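Local coordinates for cytochrome P450 (Bacillus subtilis subsp. subtilis, PDB 4RM4), which probably acts as a heme-dependent monooxygenase, inserting one atom of molecular oxygen into a range of organic substrates, at residues A[79-84]-A[90-95]; A[142-147]-A[235-240]; A[98-103]-A[352-357]; A[208-213]-A[230-235]. One frame throughout, in Å; residues are numbered along the deposited sequence.

Contact 1. Residues A[79-84]-A[90-95]; sequences NSIINM and TKIRSV. With HEM (protoporphyrin IX containing Fe), chain B.
I81 lays its branch methyl over I92, with I81 CG2 and I92 CG2 only 3.3 Å apart, tighter than usual van der Waals contact. With chi1 at 54°, CG1 of I81 sits between its own backbone N and carbonyl carbon, and this sends CD1 away from I92 toward the heme, where I81 CD1 lies 3.6 Å from propionate oxygen O1D. A beta-branched residue suits the place because its two arms serve two neighbours at once. M84 extends at about a right angle to I92 and brings the terminal methyl CE, carried on its flexible thioether chain, to 3.5 Å from I92 CD1. R93 bends at chi2 and presents NH1 at the edge of its guanidinium, giving a 2.8 Å hydrogen bond to O1D of the heme (N-H...O angle 148°). The carbonyl of F348 also takes a hydrogen bond from R93 NH1, so one nitrogen links helix, cofactor and the loop of the probable heme-ligating cysteine. Shortening I81 to an alanine would probably open a gap beside I92 and take one apolar neighbour from the propionate. The 79-84 turn lies in the loop between strand 66-67 and helix 88-96, wedged against that helix, while S80 and I81 rest on helix 226-257 and the heme propionate lies alongside.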
# COMPACT_ATOMS: atom_id res chain seq x y z
N ASN A 79 3.80 -16.56 -0.58
CA ASN A 79 3.60 -15.13 -0.76
C ASN A 79 2.45 -14.79 -1.70
O ASN A 79 2.17 -13.62 -1.97
CB ASN A 79 4.89 -14.48 -1.28
CG ASN A 79 5.96 -14.38 -0.22
OD1 ASN A 79 6.33 -13.28 0.21
ND2 ASN A 79 6.46 -15.53 0.23
N SER A 80 1.80 -15.83 -2.21
CA SER A 80 0.67 -15.67 -3.12
C SER A 80 1.10 -14.95 -4.41
O SER A 80 2.25 -15.04 -4.81
CB SER A 80 -0.48 -14.95 -2.41
OG SER A 80 -1.67 -15.05 -3.17
N ILE A 81 0.17 -14.25 -5.04
CA ILE A 81 0.33 -13.80 -6.42
C ILE A 81 1.41 -12.74 -6.66
O ILE A 81 1.95 -12.63 -7.76
CB ILE A 81 -1.01 -13.30 -7.04
CG1 ILE A 81 -1.66 -12.23 -6.17
CG2 ILE A 81 -1.96 -14.47 -7.27
CD1 ILE A 81 -2.90 -11.62 -6.83
N ILE A 82 1.72 -11.95 -5.64
CA ILE A 82 2.65 -10.84 -5.81
C ILE A 82 4.05 -11.35 -6.13
O ILE A 82 4.86 -10.62 -6.68
CB ILE A 82 2.68 -9.90 -4.58
CG1 ILE A 82 3.29 -8.55 -4.96
CG2 ILE A 82 3.40 -10.56 -3.42
CD1 ILE A 82 2.91 -7.45 -4.00
N ASN A 83 4.32 -12.61 -5.80
CA ASN A 83 5.62 -13.21 -6.09
C ASN A 83 5.52 -14.41 -7.03
O ASN A 83 6.31 -15.35 -6.96
CB ASN A 83 6.36 -13.58 -4.80
CG ASN A 83 6.74 -12.36 -3.96
OD1 ASN A 83 7.32 -11.40 -4.47
ND2 ASN A 83 6.38 -12.38 -2.69
N MET A 84 4.53 -14.37 -7.91
CA MET A 84 4.34 -15.42 -8.89
C MET A 84 4.53 -14.83 -10.28
O MET A 84 4.25 -13.66 -10.49
CB MET A 84 2.92 -15.96 -8.82
CG MET A 84 2.62 -16.86 -7.66
SD MET A 84 0.91 -17.40 -7.80
CE MET A 84 0.85 -18.51 -6.40
N THR A 90 -1.35 -15.70 -13.70
CA THR A 90 -2.47 -15.43 -14.57
C THR A 90 -3.72 -16.09 -14.04
O THR A 90 -4.77 -15.46 -13.90
CB THR A 90 -2.19 -15.97 -15.98
OG1 THR A 90 -0.89 -15.54 -16.41
CG2 THR A 90 -3.26 -15.49 -16.97
N LYS A 91 -3.60 -17.38 -13.73
CA LYS A 91 -4.74 -18.17 -13.28
C LYS A 91 -5.36 -17.64 -11.99
O LYS A 91 -6.58 -17.46 -11.90
CB LYS A 91 -4.33 -19.63 -13.09
CG LYS A 91 -5.47 -20.53 -12.66
CD LYS A 91 -5.01 -21.97 -12.51
CE LYS A 91 -3.90 -22.10 -11.48
NZ LYS A 91 -4.40 -21.95 -10.08
N ILE A 92 -4.53 -17.38 -10.99
CA ILE A 92 -5.04 -16.89 -9.72
C ILE A 92 -5.55 -15.44 -9.83
O ILE A 92 -6.65 -15.14 -9.37
CB ILE A 92 -4.01 -17.06 -8.58
CG1 ILE A 92 -3.66 -18.55 -8.43
CG2 ILE A 92 -4.56 -16.52 -7.28
CD1 ILE A 92 -2.48 -18.83 -7.54
N ARG A 93 -4.78 -14.56 -10.47
CA ARG A 93 -5.20 -13.16 -10.60
C ARG A 93 -6.59 -13.08 -11.23
O ARG A 93 -7.44 -12.34 -10.76
CB ARG A 93 -4.19 -12.34 -11.43
CG ARG A 93 -4.55 -10.86 -11.63
CD ARG A 93 -4.67 -10.08 -10.30
NE ARG A 93 -5.22 -8.74 -10.50
CZ ARG A 93 -4.53 -7.61 -10.38
NH1 ARG A 93 -3.25 -7.65 -10.02
NH2 ARG A 93 -5.12 -6.44 -10.59
N SER A 94 -6.84 -13.85 -12.29
CA SER A 94 -8.13 -13.72 -12.96
C SER A 94 -9.30 -14.14 -12.05
O SER A 94 -10.39 -13.58 -12.14
CB SER A 94 -8.15 -14.52 -14.26
OG SER A 94 -8.41 -15.88 -14.00
N VAL A 95 -9.06 -15.11 -11.18
CA VAL A 95 -10.08 -15.53 -10.23
C VAL A 95 -10.34 -14.46 -9.16
O VAL A 95 -11.50 -14.20 -8.81
CB VAL A 95 -9.71 -16.87 -9.56
CG1 VAL A 95 -10.83 -17.32 -8.65
CG2 VAL A 95 -9.44 -17.94 -10.63
CHA HEM B . 0.22 -5.11 -5.59
CHB HEM B . 0.81 -0.63 -3.87
CHC HEM B . -3.17 -1.14 -1.11
CHD HEM B . -3.48 -5.79 -2.44
C1A HEM B . 0.71 -3.84 -5.40
C2A HEM B . 1.79 -3.21 -6.14
C3A HEM B . 1.96 -1.98 -5.66
C4A HEM B . 0.98 -1.76 -4.62
CMA HEM B . 3.01 -0.93 -6.14
CAA HEM B . 2.61 -3.86 -7.28
CBA HEM B . 3.68 -4.78 -6.72
CGA HEM B . 4.67 -5.19 -7.79
O1A HEM B . 5.65 -5.89 -7.41
O2A HEM B . 4.50 -4.82 -8.98
C1B HEM B . -0.23 -0.39 -3.01
C2B HEM B . -0.54 0.89 -2.42
C3B HEM B . -1.63 0.74 -1.64
C4B HEM B . -2.07 -0.63 -1.74
CMB HEM B . 0.28 2.18 -2.65
CAB HEM B . -2.40 1.79 -0.80
CBB HEM B . -2.27 3.09 -1.06
C1C HEM B . -3.62 -2.43 -1.26
C2C HEM B . -4.82 -2.99 -0.67
C3C HEM B . -4.89 -4.28 -1.04
C4C HEM B . -3.75 -4.56 -1.88
CMC HEM B . -5.79 -2.19 0.22
CAC HEM B . -5.94 -5.36 -0.71
CBC HEM B . -6.86 -5.25 0.26
C1D HEM B . -2.51 -6.05 -3.38
C2D HEM B . -2.28 -7.34 -3.97
C3D HEM B . -1.13 -7.14 -4.96
C4D HEM B . -0.78 -5.74 -4.87
CMD HEM B . -3.06 -8.63 -3.66
CAD HEM B . -0.49 -8.22 -5.87
CBD HEM B . -1.23 -8.19 -7.21
CGD HEM B . -0.58 -9.15 -8.18
O1D HEM B . -1.23 -9.48 -9.21
O2D HEM B . 0.57 -9.59 -7.89
NA HEM B . 0.24 -2.92 -4.48
NB HEM B . -1.18 -1.29 -2.56
NC HEM B . -2.98 -3.42 -1.99
ND HEM B . -1.62 -5.14 -3.93
FE HEM B . -1.47 -3.15 -3.37
O HOH W 1 0.23 -3.62 -1.68

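Contact 2. Residues A[142-147]-A[235-240]; sequences IVISEL and LLLVAG. With HEM (protoporphyrin IX containing Fe), chain B.
I144 spreads its two arms over segment 235-240 of helix 226-257. Its CG2 branch, lodged between backbone N and carbonyl carbon, meets L237 CD2 at 3.8 Å, and the two side chains pass at a slant. The other arm starts with CG1 opposite the backbone N (chi1 -160°), then turns at chi2 (64°), which swings CD1 away from L237 toward the cofactor: I144 CD1 is 3.7 Å from vinyl carbon CBC of the heme and only loosely, at 4.4 Å, beside L236 CB. L237 leaves its helix pointing across the contact face rather than at it, but its branch methyl CD2 comes round to I144. L236 instead sends CD2 to the porphyrin rim, 3.8 Å from heme CAC. Small residues follow where the helix runs over the ring. With no side chain in the way, G240 CA comes to 3.3 Å from heme C2C. The carbonyl of A239 serves the iron-bound water as well as the hydroxyl of T243. This part of the long helix over the heme, with the sequence AGNETT, matches the (A/G)GX(D/E)T(T/S) motif of cytochromes P450, which in relatives is associated with oxygen binding and activation.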
# COMPACT_ATOMS: atom_id res chain seq x y z
N ILE A 142 -9.71 -2.57 10.34
CA ILE A 142 -11.12 -2.80 10.57
C ILE A 142 -11.83 -3.08 9.26
O ILE A 142 -12.64 -3.99 9.16
CB ILE A 142 -11.81 -1.61 11.24
CG1 ILE A 142 -11.15 -1.32 12.59
CG2 ILE A 142 -13.29 -1.92 11.45
CD1 ILE A 142 -11.67 -0.05 13.25
N VAL A 143 -11.52 -2.28 8.24
CA VAL A 143 -12.15 -2.47 6.94
C VAL A 143 -11.88 -3.86 6.36
O VAL A 143 -12.81 -4.52 5.91
CB VAL A 143 -11.71 -1.39 5.93
CG1 VAL A 143 -12.19 -1.73 4.53
CG2 VAL A 143 -12.24 -0.02 6.36
N ILE A 144 -10.63 -4.29 6.37
CA ILE A 144 -10.28 -5.56 5.72
C ILE A 144 -10.82 -6.75 6.52
O ILE A 144 -11.18 -7.80 5.96
CB ILE A 144 -8.76 -5.71 5.50
CG1 ILE A 144 -8.48 -6.75 4.42
CG2 ILE A 144 -8.04 -6.02 6.81
CD1 ILE A 144 -9.01 -6.36 3.03
N SER A 145 -10.90 -6.59 7.83
CA SER A 145 -11.44 -7.69 8.63
C SER A 145 -12.90 -7.91 8.25
O SER A 145 -13.34 -9.05 8.10
CB SER A 145 -11.29 -7.41 10.13
OG SER A 145 -12.30 -6.52 10.58
N GLU A 146 -13.65 -6.83 8.09
CA GLU A 146 -15.07 -6.94 7.71
C GLU A 146 -15.23 -7.42 6.28
O GLU A 146 -16.14 -8.18 5.96
CB GLU A 146 -15.80 -5.62 7.94
CG GLU A 146 -15.85 -5.18 9.41
CD GLU A 146 -16.95 -4.17 9.69
OE1 GLU A 146 -17.79 -3.93 8.79
OE2 GLU A 146 -16.98 -3.62 10.81
N LEU A 147 -14.32 -6.98 5.42
CA LEU A 147 -14.32 -7.45 4.04
C LEU A 147 -13.87 -8.89 3.92
O LEU A 147 -14.20 -9.57 2.94
CB LEU A 147 -13.45 -6.55 3.17
CG LEU A 147 -14.17 -5.43 2.44
CD1 LEU A 147 -15.17 -6.03 1.47
CD2 LEU A 147 -14.84 -4.47 3.43
N LEU A 235 -2.03 -12.19 2.18
CA LEU A 235 -1.43 -11.15 1.34
C LEU A 235 -2.22 -9.85 1.41
O LEU A 235 -1.65 -8.76 1.41
CB LEU A 235 -1.33 -11.61 -0.11
CG LEU A 235 -0.71 -10.60 -1.09
CD1 LEU A 235 0.66 -10.13 -0.58
CD2 LEU A 235 -0.63 -11.21 -2.48
N LEU A 236 -3.55 -9.95 1.47
CA LEU A 236 -4.37 -8.76 1.55
C LEU A 236 -4.02 -7.89 2.76
O LEU A 236 -4.03 -6.68 2.67
CB LEU A 236 -5.86 -9.11 1.56
CG LEU A 236 -6.38 -9.84 0.32
CD1 LEU A 236 -7.90 -9.94 0.41
CD2 LEU A 236 -5.94 -9.15 -0.98
N LEU A 237 -3.74 -8.53 3.89
CA LEU A 237 -3.27 -7.81 5.07
C LEU A 237 -1.89 -7.23 4.84
O LEU A 237 -1.64 -6.06 5.10
CB LEU A 237 -3.20 -8.74 6.29
CG LEU A 237 -4.39 -9.68 6.46
CD1 LEU A 237 -4.26 -10.42 7.80
CD2 LEU A 237 -5.70 -8.94 6.37
N VAL A 238 -0.99 -8.08 4.35
CA VAL A 238 0.41 -7.71 4.16
C VAL A 238 0.55 -6.58 3.14
O VAL A 238 1.28 -5.60 3.37
CB VAL A 238 1.28 -8.94 3.73
CG1 VAL A 238 2.71 -8.54 3.38
CG2 VAL A 238 1.30 -9.99 4.87
N ALA A 239 -0.20 -6.68 2.05
CA ALA A 239 -0.12 -5.72 0.95
C ALA A 239 -0.93 -4.45 1.19
O ALA A 239 -0.60 -3.38 0.65
CB ALA A 239 -0.57 -6.38 -0.36
N GLY A 240 -1.98 -4.56 1.99
CA GLY A 240 -3.00 -3.52 2.07
C GLY A 240 -3.10 -2.73 3.36
O GLY A 240 -3.52 -1.58 3.34
CHA HEM B . 0.22 -5.11 -5.59
CHB HEM B . 0.81 -0.63 -3.87
CHC HEM B . -3.17 -1.14 -1.11
CHD HEM B . -3.48 -5.79 -2.44
C1A HEM B . 0.71 -3.84 -5.40
C2A HEM B . 1.79 -3.21 -6.14
C3A HEM B . 1.96 -1.98 -5.66
C4A HEM B . 0.98 -1.76 -4.62
CMA HEM B . 3.01 -0.93 -6.14
CAA HEM B . 2.61 -3.86 -7.28
CBA HEM B . 3.68 -4.78 -6.72
CGA HEM B . 4.67 -5.19 -7.79
O1A HEM B . 5.65 -5.89 -7.41
O2A HEM B . 4.50 -4.82 -8.98
C1B HEM B . -0.23 -0.39 -3.01
C2B HEM B . -0.54 0.89 -2.42
C3B HEM B . -1.63 0.74 -1.64
C4B HEM B . -2.07 -0.63 -1.74
CMB HEM B . 0.28 2.18 -2.65
CAB HEM B . -2.40 1.79 -0.80
CBB HEM B . -2.27 3.09 -1.06
C1C HEM B . -3.62 -2.43 -1.26
C2C HEM B . -4.82 -2.99 -0.67
C3C HEM B . -4.89 -4.28 -1.04
C4C HEM B . -3.75 -4.56 -1.88
CMC HEM B . -5.79 -2.19 0.22
CAC HEM B . -5.94 -5.36 -0.71
CBC HEM B . -6.86 -5.25 0.26
C1D HEM B . -2.51 -6.05 -3.38
C2D HEM B . -2.28 -7.34 -3.97
C3D HEM B . -1.13 -7.14 -4.96
C4D HEM B . -0.78 -5.74 -4.87
CMD HEM B . -3.06 -8.63 -3.66
CAD HEM B . -0.49 -8.22 -5.87
CBD HEM B . -1.23 -8.19 -7.21
CGD HEM B . -0.58 -9.15 -8.18
O1D HEM B . -1.23 -9.48 -9.21
O2D HEM B . 0.57 -9.59 -7.89
NA HEM B . 0.24 -2.92 -4.48
NB HEM B . -1.18 -1.29 -2.56
NC HEM B . -2.98 -3.42 -1.99
ND HEM B . -1.62 -5.14 -3.93
FE HEM B . -1.47 -3.15 -3.37
O HOH W 1 0.23 -3.62 -1.68

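Contact 3. Residues A[98-103]-A[352-357]; sequences KAFTPR and APLARL. With HEM (protoporphyrin IX containing Fe), chain B.
F100, just before helix 102-123, brings its CA to 7.1 Å from the CA of P353, in the first turn of helix 352-369. Its carbonyl meets the proline ring at CG, with F100 O 3.6 Å from P353 CG. Proline fits here because the first turn of a helix asks no backbone N-H of it. L354, the next residue, meets the phenylalanine ring at its edge and in its plane, L354 CD2 lying 3.9 Å from F100 CE2. The same methyl also touches the cofactor, with L354 CD2 3.7 Å from vinyl carbon CBC of the heme; F100 CZ approaches that carbon at 4.1 Å. Trimming F100 to an alanine would probably open a gap beside L354 CD2 and the heme vinyl, leaving both less firmly held. I210, from helix 210-215, packs against F100 as well. Such apolar cover of the porphyrin rim by the helix that follows the loop of the probable heme-ligating cysteine is characteristic of the P450 fold, in which this helix is called L.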
# COMPACT_ATOMS: atom_id res chain seq x y z
N LYS A 98 -12.53 -10.84 -9.27
CA LYS A 98 -13.96 -10.82 -8.95
C LYS A 98 -14.27 -10.25 -7.57
O LYS A 98 -15.41 -9.88 -7.30
CB LYS A 98 -14.54 -12.24 -9.02
CG LYS A 98 -14.12 -13.03 -10.24
CD LYS A 98 -14.95 -14.30 -10.35
CE LYS A 98 -15.06 -14.98 -9.00
NZ LYS A 98 -13.75 -15.50 -8.55
N ALA A 99 -13.26 -10.20 -6.71
CA ALA A 99 -13.46 -9.71 -5.34
C ALA A 99 -13.31 -8.18 -5.20
O ALA A 99 -13.60 -7.63 -4.14
CB ALA A 99 -12.52 -10.41 -4.39
N PHE A 100 -12.84 -7.52 -6.27
CA PHE A 100 -12.58 -6.08 -6.25
C PHE A 100 -13.27 -5.26 -7.35
O PHE A 100 -12.87 -4.12 -7.64
CB PHE A 100 -11.07 -5.83 -6.24
CG PHE A 100 -10.42 -6.24 -4.95
CD1 PHE A 100 -10.02 -7.56 -4.75
CD2 PHE A 100 -10.28 -5.34 -3.91
CE1 PHE A 100 -9.46 -7.96 -3.54
CE2 PHE A 100 -9.72 -5.73 -2.71
CZ PHE A 100 -9.31 -7.04 -2.52
N THR A 101 -14.33 -5.81 -7.93
CA THR A 101 -15.07 -5.15 -9.00
C THR A 101 -15.73 -3.89 -8.49
O THR A 101 -15.93 -3.71 -7.28
CB THR A 101 -16.16 -6.07 -9.59
OG1 THR A 101 -17.14 -6.34 -8.58
CG2 THR A 101 -15.54 -7.38 -10.11
N PRO A 102 -16.09 -2.99 -9.40
CA PRO A 102 -16.76 -1.77 -8.94
C PRO A 102 -18.06 -2.09 -8.18
O PRO A 102 -18.41 -1.39 -7.22
CB PRO A 102 -17.04 -1.03 -10.25
CG PRO A 102 -15.87 -1.44 -11.15
CD PRO A 102 -15.64 -2.90 -10.81
N ARG A 103 -18.75 -3.16 -8.57
CA ARG A 103 -19.97 -3.58 -7.88
C ARG A 103 -19.72 -3.92 -6.40
O ARG A 103 -20.49 -3.51 -5.51
CB ARG A 103 -20.59 -4.78 -8.59
CG ARG A 103 -21.87 -5.26 -7.95
CD ARG A 103 -22.36 -6.51 -8.64
NE ARG A 103 -22.90 -6.23 -9.97
CZ ARG A 103 -23.01 -7.15 -10.93
NH1 ARG A 103 -22.59 -8.39 -10.72
NH2 ARG A 103 -23.54 -6.82 -12.10
N ALA A 352 -6.16 -1.55 -5.57
CA ALA A 352 -6.22 -0.13 -5.97
C ALA A 352 -7.60 0.51 -5.73
O ALA A 352 -7.67 1.59 -5.13
CB ALA A 352 -5.81 0.05 -7.44
N PRO A 353 -8.68 -0.13 -6.22
CA PRO A 353 -9.99 0.51 -6.02
C PRO A 353 -10.38 0.61 -4.54
O PRO A 353 -11.09 1.56 -4.18
CB PRO A 353 -10.98 -0.41 -6.76
CG PRO A 353 -10.23 -1.73 -6.96
CD PRO A 353 -8.76 -1.37 -7.02
N LEU A 354 -9.95 -0.34 -3.72
CA LEU A 354 -10.28 -0.31 -2.29
C LEU A 354 -9.45 0.75 -1.57
O LEU A 354 -9.93 1.44 -0.68
CB LEU A 354 -10.04 -1.68 -1.66
CG LEU A 354 -10.21 -1.81 -0.14
CD1 LEU A 354 -11.59 -1.33 0.31
CD2 LEU A 354 -9.95 -3.24 0.34
N ALA A 355 -8.18 0.87 -1.95
CA ALA A 355 -7.31 1.89 -1.35
C ALA A 355 -7.81 3.29 -1.72
O ALA A 355 -7.91 4.18 -0.86
CB ALA A 355 -5.85 1.71 -1.77
N ARG A 356 -8.14 3.48 -2.99
CA ARG A 356 -8.73 4.74 -3.44
C ARG A 356 -10.01 5.05 -2.66
O ARG A 356 -10.20 6.18 -2.21
CB ARG A 356 -9.00 4.71 -4.95
CG ARG A 356 -7.69 4.72 -5.77
CD ARG A 356 -7.93 4.60 -7.25
NE ARG A 356 -6.77 5.09 -8.00
CZ ARG A 356 -6.23 4.47 -9.04
NH1 ARG A 356 -6.74 3.33 -9.50
NH2 ARG A 356 -5.18 5.03 -9.64
N LEU A 357 -10.88 4.06 -2.50
CA LEU A 357 -12.14 4.23 -1.77
C LEU A 357 -11.90 4.56 -0.30
O LEU A 357 -12.49 5.49 0.24
CB LEU A 357 -13.01 2.98 -1.87
CG LEU A 357 -14.33 3.03 -1.09
CD1 LEU A 357 -15.19 4.22 -1.50
CD2 LEU A 357 -15.09 1.73 -1.30
CHA HEM B . 0.22 -5.11 -5.59
CHB HEM B . 0.81 -0.63 -3.87
CHC HEM B . -3.17 -1.14 -1.11
CHD HEM B . -3.48 -5.79 -2.44
C1A HEM B . 0.71 -3.84 -5.40
C2A HEM B . 1.79 -3.21 -6.14
C3A HEM B . 1.96 -1.98 -5.66
C4A HEM B . 0.98 -1.76 -4.62
CMA HEM B . 3.01 -0.93 -6.14
CAA HEM B . 2.61 -3.86 -7.28
CBA HEM B . 3.68 -4.78 -6.72
CGA HEM B . 4.67 -5.19 -7.79
O1A HEM B . 5.65 -5.89 -7.41
O2A HEM B . 4.50 -4.82 -8.98
C1B HEM B . -0.23 -0.39 -3.01
C2B HEM B . -0.54 0.89 -2.42
C3B HEM B . -1.63 0.74 -1.64
C4B HEM B . -2.07 -0.63 -1.74
CMB HEM B . 0.28 2.18 -2.65
CAB HEM B . -2.40 1.79 -0.80
CBB HEM B . -2.27 3.09 -1.06
C1C HEM B . -3.62 -2.43 -1.26
C2C HEM B . -4.82 -2.99 -0.67
C3C HEM B . -4.89 -4.28 -1.04
C4C HEM B . -3.75 -4.56 -1.88
CMC HEM B . -5.79 -2.19 0.22
CAC HEM B . -5.94 -5.36 -0.71
CBC HEM B . -6.86 -5.25 0.26
C1D HEM B . -2.51 -6.05 -3.38
C2D HEM B . -2.28 -7.34 -3.97
C3D HEM B . -1.13 -7.14 -4.96
C4D HEM B . -0.78 -5.74 -4.87
CMD HEM B . -3.06 -8.63 -3.66
CAD HEM B . -0.49 -8.22 -5.87
CBD HEM B . -1.23 -8.19 -7.21
CGD HEM B . -0.58 -9.15 -8.18
O1D HEM B . -1.23 -9.48 -9.21
O2D HEM B . 0.57 -9.59 -7.89
NA HEM B . 0.24 -2.92 -4.48
NB HEM B . -1.18 -1.29 -2.56
NC HEM B . -2.98 -3.42 -1.99
ND HEM B . -1.62 -5.14 -3.93
FE HEM B . -1.47 -3.15 -3.37
O HOH W 1 0.23 -3.62 -1.68

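Contact 4. Residues A[208-213]-A[230-235]; sequences QDIISI and IPFCTL
C233 carries the most buried surface here, its sulfur facing I211: C233 SG lies 3.8 Å from I211 CG1 and 4.0 Å from I211 CD1. I211 leaves its backbone pointing across the interface, but with CG1 anti to the carbonyl carbon (chi1 -75°) and the chain extended beyond it, the ethyl arm runs in to meet the thiol. A small, weakly polar cysteine is apt where two helices come together, for it fills the interface without a bulky branch. The neighbouring pair is looser. I210 points its CB at the other helix and holds CG2 at the edge of the F232 ring, near its plane, 4.5 Å from F232 CE2; a large apolar ring suits this buried place beside the heme. The start of helix 210-215 is secured by D209 at the N-cap: its OD1 accepts from S212 N at 2.8 Å (angle 162°) and its OD2 from S212 OG at 2.7 Å, both donors coming from above the carboxylate plane. This fixes the helix turn that presents both isoleucines. Docking of a short helix, H in P450 nomenclature, beside the early turns of the long helix that crosses the heme is a feature of the helical part of the cytochrome P450 fold.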
# COMPACT_ATOMS: atom_id res chain seq x y z
N GLN A 208 -21.48 -11.28 1.92
CA GLN A 208 -21.05 -10.37 0.86
C GLN A 208 -19.57 -10.04 0.92
O GLN A 208 -19.12 -9.03 0.36
CB GLN A 208 -21.85 -9.07 0.93
CG GLN A 208 -23.34 -9.30 0.89
CD GLN A 208 -23.76 -10.16 -0.28
OE1 GLN A 208 -24.57 -11.08 -0.14
NE2 GLN A 208 -23.21 -9.87 -1.46
N ASP A 209 -18.82 -10.87 1.61
CA ASP A 209 -17.41 -10.62 1.84
C ASP A 209 -16.58 -11.29 0.76
O ASP A 209 -17.08 -12.10 -0.01
CB ASP A 209 -17.02 -11.17 3.20
CG ASP A 209 -17.33 -12.65 3.32
OD1 ASP A 209 -16.43 -13.47 3.05
OD2 ASP A 209 -18.47 -12.97 3.67
N ILE A 210 -15.30 -10.95 0.72
CA ILE A 210 -14.37 -11.49 -0.27
C ILE A 210 -14.28 -13.02 -0.23
O ILE A 210 -14.20 -13.67 -1.26
CB ILE A 210 -12.95 -10.91 -0.04
CG1 ILE A 210 -12.89 -9.44 -0.50
CG2 ILE A 210 -11.88 -11.75 -0.75
CD1 ILE A 210 -11.57 -8.74 -0.15
N ILE A 211 -14.25 -13.58 0.98
CA ILE A 211 -14.11 -15.03 1.14
C ILE A 211 -15.34 -15.76 0.57
O ILE A 211 -15.19 -16.76 -0.14
CB ILE A 211 -13.78 -15.44 2.59
CG1 ILE A 211 -12.31 -15.12 2.89
CG2 ILE A 211 -14.01 -16.95 2.80
CD1 ILE A 211 -11.91 -15.26 4.35
N SER A 212 -16.53 -15.26 0.87
CA SER A 212 -17.75 -15.79 0.27
C SER A 212 -17.66 -15.78 -1.24
O SER A 212 -17.99 -16.77 -1.91
CB SER A 212 -18.97 -14.97 0.72
OG SER A 212 -19.20 -15.10 2.11
N ILE A 213 -17.23 -14.65 -1.79
CA ILE A 213 -17.13 -14.49 -3.23
C ILE A 213 -16.20 -15.53 -3.86
O ILE A 213 -16.52 -16.12 -4.89
CB ILE A 213 -16.69 -13.06 -3.59
CG1 ILE A 213 -17.79 -12.06 -3.19
CG2 ILE A 213 -16.39 -12.93 -5.07
CD1 ILE A 213 -17.35 -10.61 -3.28
N ILE A 230 -5.93 -19.29 1.17
CA ILE A 230 -5.37 -18.84 2.44
C ILE A 230 -4.18 -17.89 2.30
O ILE A 230 -4.19 -16.81 2.90
CB ILE A 230 -5.03 -20.03 3.37
CG1 ILE A 230 -6.33 -20.68 3.84
CG2 ILE A 230 -4.23 -19.53 4.56
CD1 ILE A 230 -6.14 -22.01 4.53
N PRO A 231 -3.16 -18.27 1.50
CA PRO A 231 -2.06 -17.33 1.27
C PRO A 231 -2.54 -16.00 0.65
O PRO A 231 -1.96 -14.95 0.92
CB PRO A 231 -1.16 -18.07 0.27
CG PRO A 231 -1.46 -19.51 0.49
CD PRO A 231 -2.90 -19.59 0.89
N PHE A 232 -3.56 -16.06 -0.20
CA PHE A 232 -4.14 -14.85 -0.78
C PHE A 232 -4.76 -13.91 0.29
O PHE A 232 -4.56 -12.70 0.27
CB PHE A 232 -5.17 -15.18 -1.88
CG PHE A 232 -5.87 -13.97 -2.41
CD1 PHE A 232 -5.21 -13.09 -3.26
CD2 PHE A 232 -7.17 -13.67 -2.03
CE1 PHE A 232 -5.85 -11.94 -3.73
CE2 PHE A 232 -7.82 -12.53 -2.51
CZ PHE A 232 -7.15 -11.67 -3.36
N CYS A 233 -5.52 -14.47 1.23
CA CYS A 233 -6.10 -13.65 2.30
C CYS A 233 -5.03 -12.97 3.16
O CYS A 233 -5.13 -11.78 3.47
CB CYS A 233 -7.05 -14.48 3.17
SG CYS A 233 -8.53 -15.02 2.27
N THR A 234 -3.99 -13.72 3.51
CA THR A 234 -2.89 -13.16 4.27
C THR A 234 -2.21 -12.02 3.49
O THR A 234 -1.87 -10.99 4.08
CB THR A 234 -1.87 -14.24 4.65
OG1 THR A 234 -2.53 -15.26 5.42
CG2 THR A 234 -0.77 -13.63 5.48
N LEU A 235 -2.03 -12.19 2.18
CA LEU A 235 -1.43 -11.15 1.34
C LEU A 235 -2.22 -9.85 1.41
O LEU A 235 -1.65 -8.76 1.41
CB LEU A 235 -1.33 -11.61 -0.11
CG LEU A 235 -0.71 -10.60 -1.09
CD1 LEU A 235 0.66 -10.13 -0.58
CD2 LEU A 235 -0.63 -11.21 -2.48

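Helix 226-257 runs through contacts 2 and 4, which share L235 and have centres 9 Å apart. L235 also reaches contact 1, its CD2 lying 3.7 Å from S80 CB. Contacts 3 and 4 meet where F100 CZ comes to 3.7 Å from I210 CD1, and a probable 2.8 Å hydrogen bond from I210 N to L147 O ties contact 4 to contact 2. Contacts 1, 2 and 3 each touch the heme: contact 1 at a propionate, contacts 2 and 3 along the vinyl-bearing rim, with contact 2 also supplying the face where water sits 2.4 Å from the iron. Contact 4 reaches it through the shared L235, with the side chain of F232 about 4 Å away.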